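Long-range contacts in putative alpha-L-fucosidase (Bacteroides thetaiotaomicron VPI-5482, PDB 3GZA), which probably hydrolyses alpha-L-fucosidic bonds, as expected of a family 29 glycoside hydrolase: residues G225-C231 against K305-A311; P347-G353 against I434-Y440; L362-V368 against P415-L421. The contacts are given in a common frame with arbitrary orientation. Residue numbers count along the deposited sequence, not the author numbering.

Interaction 1 of 3, residues G225-C231 against K305-A311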
ATOM      1  N   GLY A 225      17.539  19.682 -23.518  1.00 24.03           N
ATOM      2  CA  GLY A 225      18.650  18.847 -23.939  1.00 24.25           C
ATOM      3  C   GLY A 225      19.882  19.659 -24.279  1.00 24.18           C
ATOM      4  O   GLY A 225      20.751  19.186 -25.017  1.00 24.97           O
ATOM      5  N   THR A 226      19.968  20.867 -23.716  1.00 25.10           N
ATOM      6  CA  THR A 226      21.112  21.764 -23.915  1.00 24.93           C
ATOM      7  C   THR A 226      21.474  22.405 -22.602  1.00 24.94           C
ATOM      8  O   THR A 226      20.719  22.344 -21.634  1.00 24.37           O
ATOM      9  CB  THR A 226      20.820  22.914 -24.896  1.00 26.32           C
ATOM     10  OG1 THR A 226      19.916  23.887 -24.303  1.00 25.05           O
ATOM     11  CG2 THR A 226      20.255  22.407 -26.186  1.00 24.55           C
ATOM     12  N   VAL A 227      22.663  22.975 -22.582  1.00 23.88           N
ATOM     13  CA  VAL A 227      23.101  23.899 -21.556  1.00 24.70           C
ATOM     14  C   VAL A 227      23.503  25.178 -22.268  1.00 24.43           C
ATOM     15  O   VAL A 227      23.596  25.223 -23.476  1.00 23.84           O
ATOM     16  CB  VAL A 227      24.257  23.341 -20.701  1.00 24.63           C
ATOM     17  CG1 VAL A 227      23.796  22.161 -19.849  1.00 24.62           C
ATOM     18  CG2 VAL A 227      25.504  22.951 -21.560  1.00 24.48           C
ATOM     19  N   GLU A 228      23.829  26.225 -21.527  1.00 24.55           N
ATOM     20  CA  GLU A 228      24.275  27.455 -22.127  1.00 24.39           C
ATOM     21  C   GLU A 228      25.788  27.436 -22.274  1.00 24.07           C
ATOM     22  O   GLU A 228      26.430  26.426 -21.970  1.00 23.44           O
ATOM     23  CB  GLU A 228      23.773  28.637 -21.321  1.00 24.07           C
ATOM     24  CG  GLU A 228      22.250  28.741 -21.287  1.00 26.63           C
ATOM     25  CD  GLU A 228      21.664  28.967 -22.658  1.00 29.12           C
ATOM     26  OE1 GLU A 228      22.145  29.886 -23.337  1.00 36.16           O
ATOM     27  OE2 GLU A 228      20.698  28.282 -23.037  1.00 31.60           O
ATOM     28  N   TYR A 229      26.353  28.510 -22.810  1.00 23.91           N
ATOM     29  CA  TYR A 229      27.796  28.616 -23.008  1.00 23.55           C
ATOM     30  C   TYR A 229      28.302  29.985 -22.540  1.00 24.18           C
ATOM     31  O   TYR A 229      27.685  30.993 -22.886  1.00 23.67           O
ATOM     32  CB  TYR A 229      28.155  28.310 -24.490  1.00 23.98           C
ATOM     33  CG  TYR A 229      29.666  28.186 -24.616  1.00 21.77           C
ATOM     34  CD1 TYR A 229      30.287  26.966 -24.338  1.00 22.59           C
ATOM     35  CD2 TYR A 229      30.456  29.270 -24.949  1.00 23.04           C
ATOM     36  CE1 TYR A 229      31.629  26.844 -24.356  1.00 24.00           C
ATOM     37  CE2 TYR A 229      31.848  29.171 -24.966  1.00 22.08           C
ATOM     38  CZ  TYR A 229      32.429  27.936 -24.674  1.00 22.66           C
ATOM     39  OH  TYR A 229      33.791  27.809 -24.695  1.00 23.37           O
ATOM     40  N   PRO A 230      29.412  30.027 -21.770  1.00 24.35           N
ATOM     41  CA  PRO A 230      30.250  28.915 -21.305  1.00 23.81           C
ATOM     42  C   PRO A 230      29.522  28.022 -20.314  1.00 24.13           C
ATOM     43  O   PRO A 230      28.506  28.438 -19.723  1.00 22.94           O
ATOM     44  CB  PRO A 230      31.431  29.620 -20.622  1.00 23.61           C
ATOM     45  CG  PRO A 230      30.916  30.909 -20.210  1.00 26.41           C
ATOM     46  CD  PRO A 230      29.946  31.315 -21.284  1.00 25.33           C
ATOM     47  N   CYS A 231      29.991  26.787 -20.173  1.00 22.98           N
ATOM     48  CA  CYS A 231      29.428  25.853 -19.199  1.00 23.69           C
ATOM     49  C   CYS A 231      30.572  25.174 -18.436  1.00 23.95           C
ATOM     50  O   CYS A 231      31.319  24.398 -19.001  1.00 24.41           O
ATOM     51  CB  CYS A 231      28.536  24.790 -19.834  1.00 23.62           C
ATOM     52  SG  CYS A 231      27.744  23.752 -18.622  1.00 25.50           S
ATOM     53  N   LYS A 305      24.965  21.120 -28.438  1.00 25.23           N
ATOM     54  CA  LYS A 305      24.753  22.118 -27.391  1.00 24.04           C
ATOM     55  C   LYS A 305      24.633  21.511 -26.003  1.00 24.53           C
ATOM     56  O   LYS A 305      24.182  22.150 -25.081  1.00 24.62           O
ATOM     57  CB  LYS A 305      23.561  23.035 -27.745  1.00 25.20           C
ATOM     58  CG  LYS A 305      23.820  23.912 -28.966  1.00 28.07           C
ATOM     59  CD  LYS A 305      22.580  24.639 -29.497  1.00 32.40           C
ATOM     60  CE  LYS A 305      22.927  25.554 -30.737  1.00 31.76           C
ATOM     61  NZ  LYS A 305      21.723  25.836 -31.604  1.00 36.59           N
ATOM     62  N   SER A 306      25.037  20.254 -25.837  1.00 23.87           N
ATOM     63  CA  SER A 306      25.053  19.584 -24.545  1.00 24.28           C
ATOM     64  C   SER A 306      26.398  18.932 -24.444  1.00 24.24           C
ATOM     65  O   SER A 306      27.280  19.525 -23.843  1.00 23.16           O
ATOM     66  CB  SER A 306      23.918  18.577 -24.330  1.00 24.83           C
ATOM     67  OG  SER A 306      23.803  17.679 -25.419  1.00 22.38           O
ATOM     68  N   VAL A 307      26.572  17.774 -25.095  1.00 23.58           N
ATOM     69  CA  VAL A 307      27.849  17.086 -25.117  1.00 24.22           C
ATOM     70  C   VAL A 307      28.948  18.040 -25.624  1.00 23.40           C
ATOM     71  O   VAL A 307      30.075  18.045 -25.121  1.00 24.18           O
ATOM     72  CB  VAL A 307      27.775  15.825 -25.974  1.00 23.76           C
ATOM     73  CG1 VAL A 307      29.201  15.138 -26.090  1.00 24.96           C
ATOM     74  CG2 VAL A 307      26.680  14.855 -25.410  1.00 24.60           C
ATOM     75  N   GLY A 308      28.633  18.889 -26.599  1.00 23.42           N
ATOM     76  CA  GLY A 308      29.597  19.873 -27.121  1.00 23.79           C
ATOM     77  C   GLY A 308      29.798  21.144 -26.327  1.00 23.80           C
ATOM     78  O   GLY A 308      30.567  22.023 -26.722  1.00 24.15           O
ATOM     79  N   ARG A 309      29.079  21.226 -25.213  1.00 23.77           N
ATOM     80  CA  ARG A 309      29.142  22.309 -24.235  1.00 23.38           C
ATOM     81  C   ARG A 309      29.432  21.735 -22.821  1.00 23.89           C
ATOM     82  O   ARG A 309      29.037  22.305 -21.818  1.00 23.54           O
ATOM     83  CB  ARG A 309      27.845  23.146 -24.227  1.00 23.33           C
ATOM     84  CG  ARG A 309      27.680  23.999 -25.405  1.00 23.12           C
ATOM     85  CD  ARG A 309      26.416  24.836 -25.346  1.00 22.98           C
ATOM     86  NE  ARG A 309      26.300  25.659 -26.542  1.00 23.06           N
ATOM     87  CZ  ARG A 309      25.259  26.452 -26.785  1.00 26.79           C
ATOM     88  NH1 ARG A 309      24.265  26.549 -25.936  1.00 25.83           N
ATOM     89  NH2 ARG A 309      25.205  27.138 -27.903  1.00 27.18           N
ATOM     90  N   ASN A 310      30.165  20.620 -22.747  1.00 24.18           N
ATOM     91  CA  ASN A 310      30.643  20.101 -21.467  1.00 23.80           C
ATOM     92  C   ASN A 310      29.531  19.675 -20.531  1.00 23.93           C
ATOM     93  O   ASN A 310      29.608  19.864 -19.330  1.00 24.06           O
ATOM     94  CB  ASN A 310      31.487  21.191 -20.755  1.00 23.64           C
ATOM     95  CG  ASN A 310      32.324  20.645 -19.617  1.00 23.77           C
ATOM     96  OD1 ASN A 310      32.717  19.457 -19.607  1.00 24.01           O
ATOM     97  ND2 ASN A 310      32.682  21.548 -18.668  1.00 24.05           N
ATOM     98  N   ALA A 311      28.460  19.105 -21.085  1.00 23.97           N
ATOM     99  CA  ALA A 311      27.390  18.540 -20.308  1.00 24.73           C
ATOM    100  C   ALA A 311      27.076  17.116 -20.829  1.00 26.23           C
ATOM    101  O   ALA A 311      27.072  16.878 -22.012  1.00 31.22           O
ATOM    102  CB  ALA A 311      26.110  19.444 -20.399  1.00 25.09           C
TER
HETATM  103  O   HOH W   1      31.647  24.480 -21.988  1.00 16.77           O
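This is a loop-to-loop contact within the alpha-L-fucosidase (TIM-barrel family) region, held by one backbone bond and two side-chain donors that reach backbone carbonyls. V227 is gripped at both polar ends of its backbone: its N donates to K305 O (3.0 Å), and its O accepts from R309 NH1 (2.9 Å). Arginine suits this place because its long, extended chain can reach across to a carbonyl while its methylenes cover apolar neighbours: R309 CB lies 3.6 Å from V227 CG2, and Y229 CB packs over one face of the guanidinium, 3.8 Å from NE. The turn S306-R309, a type I beta turn, sets the arginine in position. Beyond it, N310 adopts positive phi, which asparagine tolerates well, and its ND2 donates to C231 O (3.2 Å) while also bonding to E381. Water 1 donates to the same C231 O at 3.0 Å. Small apolar groups close the buried part, V227 CG1 meeting A311 CB at 3.6 Å. The Y229 hydroxyl bonds to S404 O and its ring forms a cation-pi pair with R409 of strand 409-418. Segment 305-311 links helix 296-304 to strand 312-317; V227, C231 and A311 all lean on A268 of strand 264-273, and E228 touches helix 251-257.

Interaction 2 of 3, residues P347-G353 against I434-Y440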
ATOM      1  N   PRO A 347      38.269  11.941 -37.531  1.00 30.01           N
ATOM      2  CA  PRO A 347      38.721  13.292 -37.884  1.00 29.58           C
ATOM      3  C   PRO A 347      39.697  13.375 -39.033  1.00 28.73           C
ATOM      4  O   PRO A 347      40.296  12.374 -39.423  1.00 29.36           O
ATOM      5  CB  PRO A 347      39.473  13.742 -36.639  1.00 29.78           C
ATOM      6  CG  PRO A 347      39.958  12.520 -36.034  1.00 31.08           C
ATOM      7  CD  PRO A 347      38.877  11.499 -36.263  1.00 30.62           C
ATOM      8  N   ILE A 348      39.832  14.579 -39.587  1.00 27.54           N
ATOM      9  CA  ILE A 348      40.803  14.824 -40.639  1.00 26.50           C
ATOM     10  C   ILE A 348      42.173  14.624 -40.017  1.00 26.88           C
ATOM     11  O   ILE A 348      43.084  14.063 -40.643  1.00 27.59           O
ATOM     12  CB  ILE A 348      40.720  16.261 -41.178  1.00 26.59           C
ATOM     13  CG1 ILE A 348      39.390  16.508 -41.889  1.00 27.11           C
ATOM     14  CG2 ILE A 348      41.891  16.574 -42.121  1.00 27.59           C
ATOM     15  CD1 ILE A 348      39.097  17.992 -42.116  1.00 28.83           C
ATOM     16  N   ALA A 349      42.343  15.150 -38.821  1.00 25.92           N
ATOM     17  CA  ALA A 349      43.581  15.046 -38.074  1.00 26.38           C
ATOM     18  C   ALA A 349      43.270  15.276 -36.613  1.00 26.64           C
ATOM     19  O   ALA A 349      42.229  15.837 -36.286  1.00 26.00           O
ATOM     20  CB  ALA A 349      44.629  16.087 -38.548  1.00 25.49           C
ATOM     21  N   ARG A 350      44.177  14.826 -35.754  1.00 27.78           N
ATOM     22  CA  ARG A 350      44.052  14.977 -34.312  1.00 28.63           C
ATOM     23  C   ARG A 350      45.431  15.172 -33.690  1.00 28.50           C
ATOM     24  O   ARG A 350      46.444  14.731 -34.235  1.00 28.47           O
ATOM     25  CB  ARG A 350      43.375  13.747 -33.719  1.00 29.57           C
ATOM     26  CG  ARG A 350      43.337  13.719 -32.207  1.00 34.99           C
ATOM     27  CD  ARG A 350      42.337  12.727 -31.640  1.00 39.27           C
ATOM     28  NE  ARG A 350      42.589  12.467 -30.210  1.00 44.30           N
ATOM     29  CZ  ARG A 350      41.709  11.955 -29.347  1.00 48.50           C
ATOM     30  NH1 ARG A 350      40.462  11.673 -29.704  1.00 49.49           N
ATOM     31  NH2 ARG A 350      42.069  11.750 -28.085  1.00 50.78           N
ATOM     32  N   ILE A 351      45.469  15.865 -32.564  1.00 28.61           N
ATOM     33  CA  ILE A 351      46.706  16.104 -31.828  1.00 28.89           C
ATOM     34  C   ILE A 351      46.337  16.308 -30.359  1.00 29.27           C
ATOM     35  O   ILE A 351      45.180  16.573 -30.042  1.00 29.10           O
ATOM     36  CB  ILE A 351      47.491  17.317 -32.410  1.00 29.18           C
ATOM     37  CG1 ILE A 351      48.951  17.313 -31.948  1.00 28.83           C
ATOM     38  CG2 ILE A 351      46.786  18.629 -32.096  1.00 29.48           C
ATOM     39  CD1 ILE A 351      49.841  18.330 -32.698  1.00 27.87           C
ATOM     40  N   SER A 352      47.308  16.114 -29.475  1.00 29.03           N
ATOM     41  CA  SER A 352      47.128  16.290 -28.039  1.00 29.57           C
ATOM     42  C   SER A 352      48.416  16.857 -27.442  1.00 29.33           C
ATOM     43  O   SER A 352      49.479  16.840 -28.080  1.00 28.40           O
ATOM     44  CB  SER A 352      46.798  14.945 -27.389  1.00 30.06           C
ATOM     45  OG  SER A 352      47.840  14.008 -27.624  1.00 32.43           O
ATOM     46  N   GLY A 353      48.332  17.371 -26.224  1.00 29.08           N
ATOM     47  CA  GLY A 353      49.526  17.874 -25.558  1.00 29.24           C
ATOM     48  C   GLY A 353      49.215  18.706 -24.342  1.00 29.49           C
ATOM     49  O   GLY A 353      48.088  19.205 -24.199  1.00 28.77           O
ATOM     50  N   ILE A 434      45.462  18.936 -22.812  1.00 25.83           N
ATOM     51  CA  ILE A 434      44.555  18.753 -23.927  1.00 26.38           C
ATOM     52  C   ILE A 434      44.712  17.325 -24.440  1.00 27.22           C
ATOM     53  O   ILE A 434      45.761  16.969 -24.965  1.00 27.19           O
ATOM     54  CB  ILE A 434      44.827  19.822 -25.015  1.00 26.99           C
ATOM     55  CG1 ILE A 434      44.566  21.231 -24.428  1.00 26.97           C
ATOM     56  CG2 ILE A 434      43.976  19.561 -26.249  1.00 26.08           C
ATOM     57  CD1 ILE A 434      45.229  22.357 -25.166  1.00 27.69           C
ATOM     58  N   ILE A 435      43.667  16.509 -24.275  1.00 27.84           N
ATOM     59  CA  ILE A 435      43.731  15.122 -24.706  1.00 28.33           C
ATOM     60  C   ILE A 435      43.283  14.976 -26.145  1.00 28.77           C
ATOM     61  O   ILE A 435      43.534  13.940 -26.757  1.00 29.36           O
ATOM     62  CB  ILE A 435      42.952  14.173 -23.757  1.00 28.58           C
ATOM     63  CG1 ILE A 435      41.437  14.472 -23.778  1.00 28.70           C
ATOM     64  CG2 ILE A 435      43.503  14.285 -22.355  1.00 29.64           C
ATOM     65  CD1 ILE A 435      40.607  13.430 -23.084  1.00 28.58           C
ATOM     66  N   ASN A 436      42.655  16.010 -26.708  1.00 27.89           N
ATOM     67  CA  ASN A 436      42.158  15.946 -28.065  1.00 27.78           C
ATOM     68  C   ASN A 436      41.926  17.340 -28.637  1.00 27.28           C
ATOM     69  O   ASN A 436      41.220  18.150 -28.041  1.00 26.48           O
ATOM     70  CB  ASN A 436      40.839  15.153 -28.049  1.00 28.26           C
ATOM     71  CG  ASN A 436      40.177  15.032 -29.409  1.00 28.57           C
ATOM     72  OD1 ASN A 436      40.756  15.338 -30.428  1.00 32.60           O
ATOM     73  ND2 ASN A 436      38.928  14.563 -29.416  1.00 30.02           N
ATOM     74  N   PHE A 437      42.546  17.591 -29.785  1.00 25.94           N
ATOM     75  CA  PHE A 437      42.280  18.768 -30.615  1.00 26.25           C
ATOM     76  C   PHE A 437      42.184  18.144 -32.012  1.00 26.46           C
ATOM     77  O   PHE A 437      43.168  17.653 -32.549  1.00 25.43           O
ATOM     78  CB  PHE A 437      43.312  19.887 -30.494  1.00 25.72           C
ATOM     79  CG  PHE A 437      43.129  20.992 -31.508  1.00 25.96           C
ATOM     80  CD1 PHE A 437      41.872  21.535 -31.760  1.00 23.35           C
ATOM     81  CD2 PHE A 437      44.217  21.511 -32.192  1.00 25.87           C
ATOM     82  CE1 PHE A 437      41.709  22.545 -32.678  1.00 24.71           C
ATOM     83  CE2 PHE A 437      44.056  22.540 -33.112  1.00 26.58           C
ATOM     84  CZ  PHE A 437      42.785  23.042 -33.371  1.00 25.28           C
ATOM     85  N   SER A 438      40.972  18.115 -32.555  1.00 26.57           N
ATOM     86  CA  SER A 438      40.688  17.427 -33.826  0.50 26.59           C
ATOM     87  C   SER A 438      39.888  18.277 -34.792  1.00 26.82           C
ATOM     88  O   SER A 438      39.082  19.078 -34.376  1.00 26.71           O
ATOM     89  CB  SER A 438      39.878  16.160 -33.575  0.50 27.28           C
ATOM     90  OG  SER A 438      40.580  15.215 -32.798  0.50 28.02           O
ATOM     91  N   ALA A 439      40.092  18.051 -36.080  1.00 26.22           N
ATOM     92  CA  ALA A 439      39.393  18.788 -37.142  1.00 26.36           C
ATOM     93  C   ALA A 439      38.526  17.854 -37.958  1.00 26.77           C
ATOM     94  O   ALA A 439      38.903  16.695 -38.184  1.00 26.48           O
ATOM     95  CB  ALA A 439      40.390  19.489 -38.056  1.00 26.59           C
ATOM     96  N   TYR A 440      37.389  18.382 -38.415  1.00 26.43           N
ATOM     97  CA  TYR A 440      36.429  17.649 -39.220  1.00 27.14           C
ATOM     98  C   TYR A 440      35.856  18.471 -40.343  1.00 27.90           C
ATOM     99  O   TYR A 440      35.805  19.686 -40.274  1.00 27.17           O
ATOM    100  CB  TYR A 440      35.220  17.200 -38.372  1.00 27.22           C
ATOM    101  CG  TYR A 440      35.610  16.430 -37.151  1.00 27.20           C
ATOM    102  CD1 TYR A 440      35.952  17.079 -36.004  1.00 24.96           C
ATOM    103  CD2 TYR A 440      35.634  15.040 -37.157  1.00 26.92           C
ATOM    104  CE1 TYR A 440      36.344  16.363 -34.899  1.00 26.51           C
ATOM    105  CE2 TYR A 440      36.000  14.332 -36.078  1.00 27.42           C
ATOM    106  CZ  TYR A 440      36.378  14.996 -34.948  1.00 28.98           C
ATOM    107  OH  TYR A 440      36.774  14.301 -33.833  1.00 32.53           O
TER
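Backbone hydrogen bonds carry this antiparallel pairing. I351 and F437 form a hydrogen-bonded pair, I351 N to F437 O at 2.9 Å and F437 N to I351 O at 2.8 Å; G353 and I434 form another, G353 N to I434 O at 2.9 Å and I434 N to G353 O at 3.0 Å. Between these pairs the register slips by one residue, a beta bulge in which S352 lies opposite I435 and N436. At the other end I348 N donates to A439 O (2.7 Å) and A439 N to A349 O (3.1 Å). G353 is suited to its extended, positive-phi conformation, where a CB would clash with the preceding carbonyl.

Side-chain polarity gathers on the face of R350 and S438. The arginine stretches along the strand, its NH2 making a weak bond to I435 O (3.0 Å) and N436 ND2 lying over one face of its guanidinium. S438 OG makes a very short bond to N436 OD1 (2.4 Å), and N436 ND2 is held by Q374 of the next strand. On this side too, at the end of the pair, P347 CB rests 3.6 Å from Y440 CE2. The other face is apolar. I351 CG2 touches F437 CD2 at 3.9 Å, while I434 and F437 pack on L358, L421 and L423 of the second sheet; these bulky residues fill the interior, and the small A439 packs against L360 and L421.

The chemistry thus implies that sequence-independent backbone bonds fix the edge strand 349-353 to the internal strand 434-440, with one face turned to the sandwich core and the other bearing an exposed arginine.

Interaction 3 of 3, residues L362-V368 against P415-L421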
ATOM      1  N   LEU A 362      47.026  19.571 -41.537  1.00 36.76           N
ATOM      2  CA  LEU A 362      45.966  18.769 -42.153  1.00 37.59           C
ATOM      3  C   LEU A 362      46.440  17.785 -43.234  1.00 38.55           C
ATOM      4  O   LEU A 362      45.648  16.929 -43.664  1.00 39.79           O
ATOM      5  CB  LEU A 362      44.847  19.657 -42.705  1.00 37.39           C
ATOM      6  CG  LEU A 362      44.126  20.532 -41.696  1.00 36.88           C
ATOM      7  CD1 LEU A 362      42.987  21.224 -42.390  1.00 36.31           C
ATOM      8  CD2 LEU A 362      43.620  19.711 -40.511  1.00 37.26           C
ATOM      9  N   GLY A 363      47.695  17.882 -43.660  1.00 38.37           N
ATOM     10  CA  GLY A 363      48.247  16.972 -44.668  1.00 38.68           C
ATOM     11  C   GLY A 363      48.146  17.525 -46.080  1.00 38.16           C
ATOM     12  O   GLY A 363      49.041  17.311 -46.913  1.00 39.92           O
ATOM     13  N   LYS A 364      47.040  18.197 -46.373  1.00 37.29           N
ATOM     14  CA  LYS A 364      46.847  18.850 -47.649  1.00 36.90           C
ATOM     15  C   LYS A 364      45.779  19.897 -47.440  1.00 35.42           C
ATOM     16  O   LYS A 364      44.968  19.785 -46.501  1.00 34.23           O
ATOM     17  CB  LYS A 364      46.387  17.855 -48.723  1.00 37.44           C
ATOM     18  CG  LYS A 364      44.929  17.418 -48.586  1.00 39.70           C
ATOM     19  CD  LYS A 364      44.636  16.141 -49.381  1.00 43.34           C
ATOM     20  CE  LYS A 364      43.133  15.916 -49.533  1.00 45.12           C
ATOM     21  NZ  LYS A 364      42.598  16.830 -50.607  1.00 47.25           N
ATOM     22  N   GLU A 365      45.786  20.910 -48.303  1.00 34.03           N
ATOM     23  CA  GLU A 365      44.766  21.936 -48.249  1.00 33.13           C
ATOM     24  C   GLU A 365      43.427  21.270 -48.470  1.00 31.98           C
ATOM     25  O   GLU A 365      43.258  20.520 -49.429  1.00 31.50           O
ATOM     26  CB  GLU A 365      44.972  22.999 -49.314  1.00 32.91           C
ATOM     27  CG  GLU A 365      43.963  24.123 -49.218  1.00 33.87           C
ATOM     28  CD  GLU A 365      44.083  25.095 -50.346  1.00 36.25           C
ATOM     29  OE1 GLU A 365      43.872  24.676 -51.505  1.00 40.44           O
ATOM     30  OE2 GLU A 365      44.379  26.277 -50.073  1.00 36.00           O
ATOM     31  N   GLN A 366      42.490  21.516 -47.553  1.00 30.61           N
ATOM     32  CA  GLN A 366      41.164  20.951 -47.661  1.00 29.74           C
ATOM     33  C   GLN A 366      40.171  21.695 -46.793  1.00 29.45           C
ATOM     34  O   GLN A 366      40.540  22.525 -45.960  1.00 29.76           O
ATOM     35  CB  GLN A 366      41.200  19.487 -47.258  1.00 29.96           C
ATOM     36  CG  GLN A 366      41.566  19.278 -45.794  1.00 30.36           C
ATOM     37  CD  GLN A 366      41.807  17.836 -45.488  1.00 30.99           C
ATOM     38  OE1 GLN A 366      40.866  17.072 -45.328  1.00 33.96           O
ATOM     39  NE2 GLN A 366      43.081  17.461 -45.350  1.00 32.70           N
ATOM     40  N   SER A 367      38.908  21.352 -46.977  1.00 28.30           N
ATOM     41  CA  SER A 367      37.817  21.983 -46.259  0.50 28.40           C
ATOM     42  C   SER A 367      37.770  21.555 -44.784  1.00 27.56           C
ATOM     43  O   SER A 367      38.036  20.391 -44.444  1.00 28.53           O
ATOM     44  CB  SER A 367      36.487  21.642 -46.939  0.50 28.08           C
ATOM     45  OG  SER A 367      35.449  22.479 -46.462  0.50 29.22           O
ATOM     46  N   VAL A 368      37.425  22.498 -43.916  1.00 27.02           N
ATOM     47  CA  VAL A 368      37.277  22.223 -42.480  0.50 25.47           C
ATOM     48  C   VAL A 368      36.150  23.106 -41.960  1.00 26.14           C
ATOM     49  O   VAL A 368      36.093  24.274 -42.314  1.00 26.34           O
ATOM     50  CB  VAL A 368      38.556  22.556 -41.676  0.50 25.78           C
ATOM     51  CG1 VAL A 368      38.391  22.133 -40.211  0.50 20.09           C
ATOM     52  CG2 VAL A 368      39.761  21.880 -42.270  0.50 25.48           C
ATOM     53  N   PRO A 415      32.772  26.959 -43.298  1.00 31.32           N
ATOM     54  CA  PRO A 415      33.894  26.180 -43.816  1.00 31.28           C
ATOM     55  C   PRO A 415      34.992  26.997 -44.449  1.00 30.94           C
ATOM     56  O   PRO A 415      34.708  27.995 -45.095  1.00 31.99           O
ATOM     57  CB  PRO A 415      33.255  25.306 -44.902  1.00 31.31           C
ATOM     58  CG  PRO A 415      31.842  25.275 -44.584  1.00 31.67           C
ATOM     59  CD  PRO A 415      31.526  26.615 -43.998  1.00 31.35           C
ATOM     60  N   VAL A 416      36.228  26.552 -44.286  1.00 30.43           N
ATOM     61  CA  VAL A 416      37.374  27.210 -44.875  1.00 29.94           C
ATOM     62  C   VAL A 416      38.273  26.145 -45.489  1.00 29.50           C
ATOM     63  O   VAL A 416      38.256  25.001 -45.057  1.00 27.77           O
ATOM     64  CB  VAL A 416      38.201  28.031 -43.837  1.00 30.43           C
ATOM     65  CG1 VAL A 416      37.398  29.209 -43.320  1.00 30.33           C
ATOM     66  CG2 VAL A 416      38.684  27.139 -42.690  1.00 30.35           C
ATOM     67  N   GLU A 417      39.012  26.529 -46.528  1.00 29.34           N
ATOM     68  CA  GLU A 417      39.977  25.657 -47.171  1.00 28.94           C
ATOM     69  C   GLU A 417      41.268  25.958 -46.451  1.00 28.30           C
ATOM     70  O   GLU A 417      41.845  27.046 -46.628  1.00 28.71           O
ATOM     71  CB  GLU A 417      40.092  25.968 -48.666  1.00 29.59           C
ATOM     72  CG  GLU A 417      38.836  25.651 -49.431  1.00 31.32           C
ATOM     73  CD  GLU A 417      38.498  24.174 -49.393  1.00 35.26           C
ATOM     74  OE1 GLU A 417      39.385  23.337 -49.690  1.00 37.86           O
ATOM     75  OE2 GLU A 417      37.340  23.853 -49.068  1.00 40.24           O
ATOM     76  N   ALA A 418      41.736  24.986 -45.680  1.00 26.59           N
ATOM     77  CA  ALA A 418      42.857  25.195 -44.790  1.00 26.30           C
ATOM     78  C   ALA A 418      43.946  24.151 -44.915  1.00 26.40           C
ATOM     79  O   ALA A 418      43.692  23.032 -45.310  1.00 27.10           O
ATOM     80  CB  ALA A 418      42.310  25.202 -43.309  1.00 25.59           C
ATOM     81  N   THR A 419      45.159  24.524 -44.543  1.00 27.03           N
ATOM     82  CA  THR A 419      46.259  23.566 -44.492  1.00 27.52           C
ATOM     83  C   THR A 419      46.591  23.193 -43.038  1.00 27.31           C
ATOM     84  O   THR A 419      47.317  22.240 -42.785  1.00 27.28           O
ATOM     85  CB  THR A 419      47.490  24.094 -45.196  1.00 27.64           C
ATOM     86  OG1 THR A 419      47.868  25.360 -44.644  1.00 28.27           O
ATOM     87  CG2 THR A 419      47.209  24.266 -46.702  1.00 27.94           C
ATOM     88  N   ALA A 420      46.040  23.931 -42.074  1.00 27.08           N
ATOM     89  CA  ALA A 420      46.335  23.674 -40.697  1.00 27.13           C
ATOM     90  C   ALA A 420      45.367  24.433 -39.825  1.00 27.39           C
ATOM     91  O   ALA A 420      44.758  25.390 -40.272  1.00 27.27           O
ATOM     92  CB  ALA A 420      47.783  24.093 -40.399  1.00 27.07           C
ATOM     93  N   LEU A 421      45.164  23.941 -38.608  1.00 27.99           N
ATOM     94  CA  LEU A 421      44.381  24.642 -37.588  1.00 28.72           C
ATOM     95  C   LEU A 421      45.287  24.881 -36.405  1.00 29.28           C
ATOM     96  O   LEU A 421      46.235  24.124 -36.172  1.00 30.26           O
ATOM     97  CB  LEU A 421      43.188  23.834 -37.103  1.00 29.61           C
ATOM     98  CG  LEU A 421      42.024  23.619 -38.056  1.00 30.50           C
ATOM     99  CD1 LEU A 421      40.905  22.992 -37.264  1.00 32.98           C
ATOM    100  CD2 LEU A 421      41.561  24.911 -38.696  1.00 32.72           C
TER
HETATM  101  O   HOH W   2      44.818  27.093 -47.527  1.00 39.82           O
HETATM  102  O   HOH W   3      41.195  23.528 -51.461  1.00 50.11           O
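A418 lies at the apolar centre, its CB 4.1 Å from L362 CD1 and 4.3 Å from V368 CG2. V368 CG1 in turn meets L421 CD1 at 4.0 Å. The small alanine lets both larger side chains approach, and the leucines and valine suit an interior that A439 of strand 434-440 also lines.

Around this cluster runs an antiparallel ladder. Q366 pairs with A418 (Q366 N to A418 O 3.0 Å, A418 N to Q366 O 2.8 Å) and V368 with V416 (V368 N to V416 O 2.9 Å, V416 N to V368 O 3.0 Å). Past the ladder, L362 N donates to T419 O at 3.0 Å. Both chains turn a corner here, one at 363-365 and the other at 419. G363 fits the first corner, since a CB at its positive phi would strike the preceding carbonyl, and Q366 NE2 braces it by donating to K364 O (3.2 Å).

At the exposed edge two acids are joined through solvent. Water 2 donates to E365 OE2 (2.7 Å) and E417 O (3.1 Å), water 3 to E365 OE1 (2.9 Å) and E417 OE1 (2.5 Å), so the two negative groups share a solvent bridge without meeting directly.

Here both chains pass from one four-stranded antiparallel sheet to the other, as at a corner of a beta sandwich, consistent with the galactose-binding-like fold of F5/8 type C domains.

Overall arrangement
Along the chain interaction 1 closes first, in the alpha-L-fucosidase region; helix 327-344 then leads to the C-terminal beta sandwich that holds the other two. Interaction 3 falls within the chain segment spanned by interaction 2, which brings together the first and last strands of the sandwich. Their centres are 14 Å apart and they touch: I348 packs on Q366 and A439 on L421. Strands 434-440 and 366-375 are neighbours in one four-stranded sheet, and interaction 3 links that sheet to the second. Interaction 1 lies 20 Å and 27 Å, centre to centre, from interactions 2 and 3, touching neither; its loops nevertheless bond to sandwich residues such as R409, tying the two regions together.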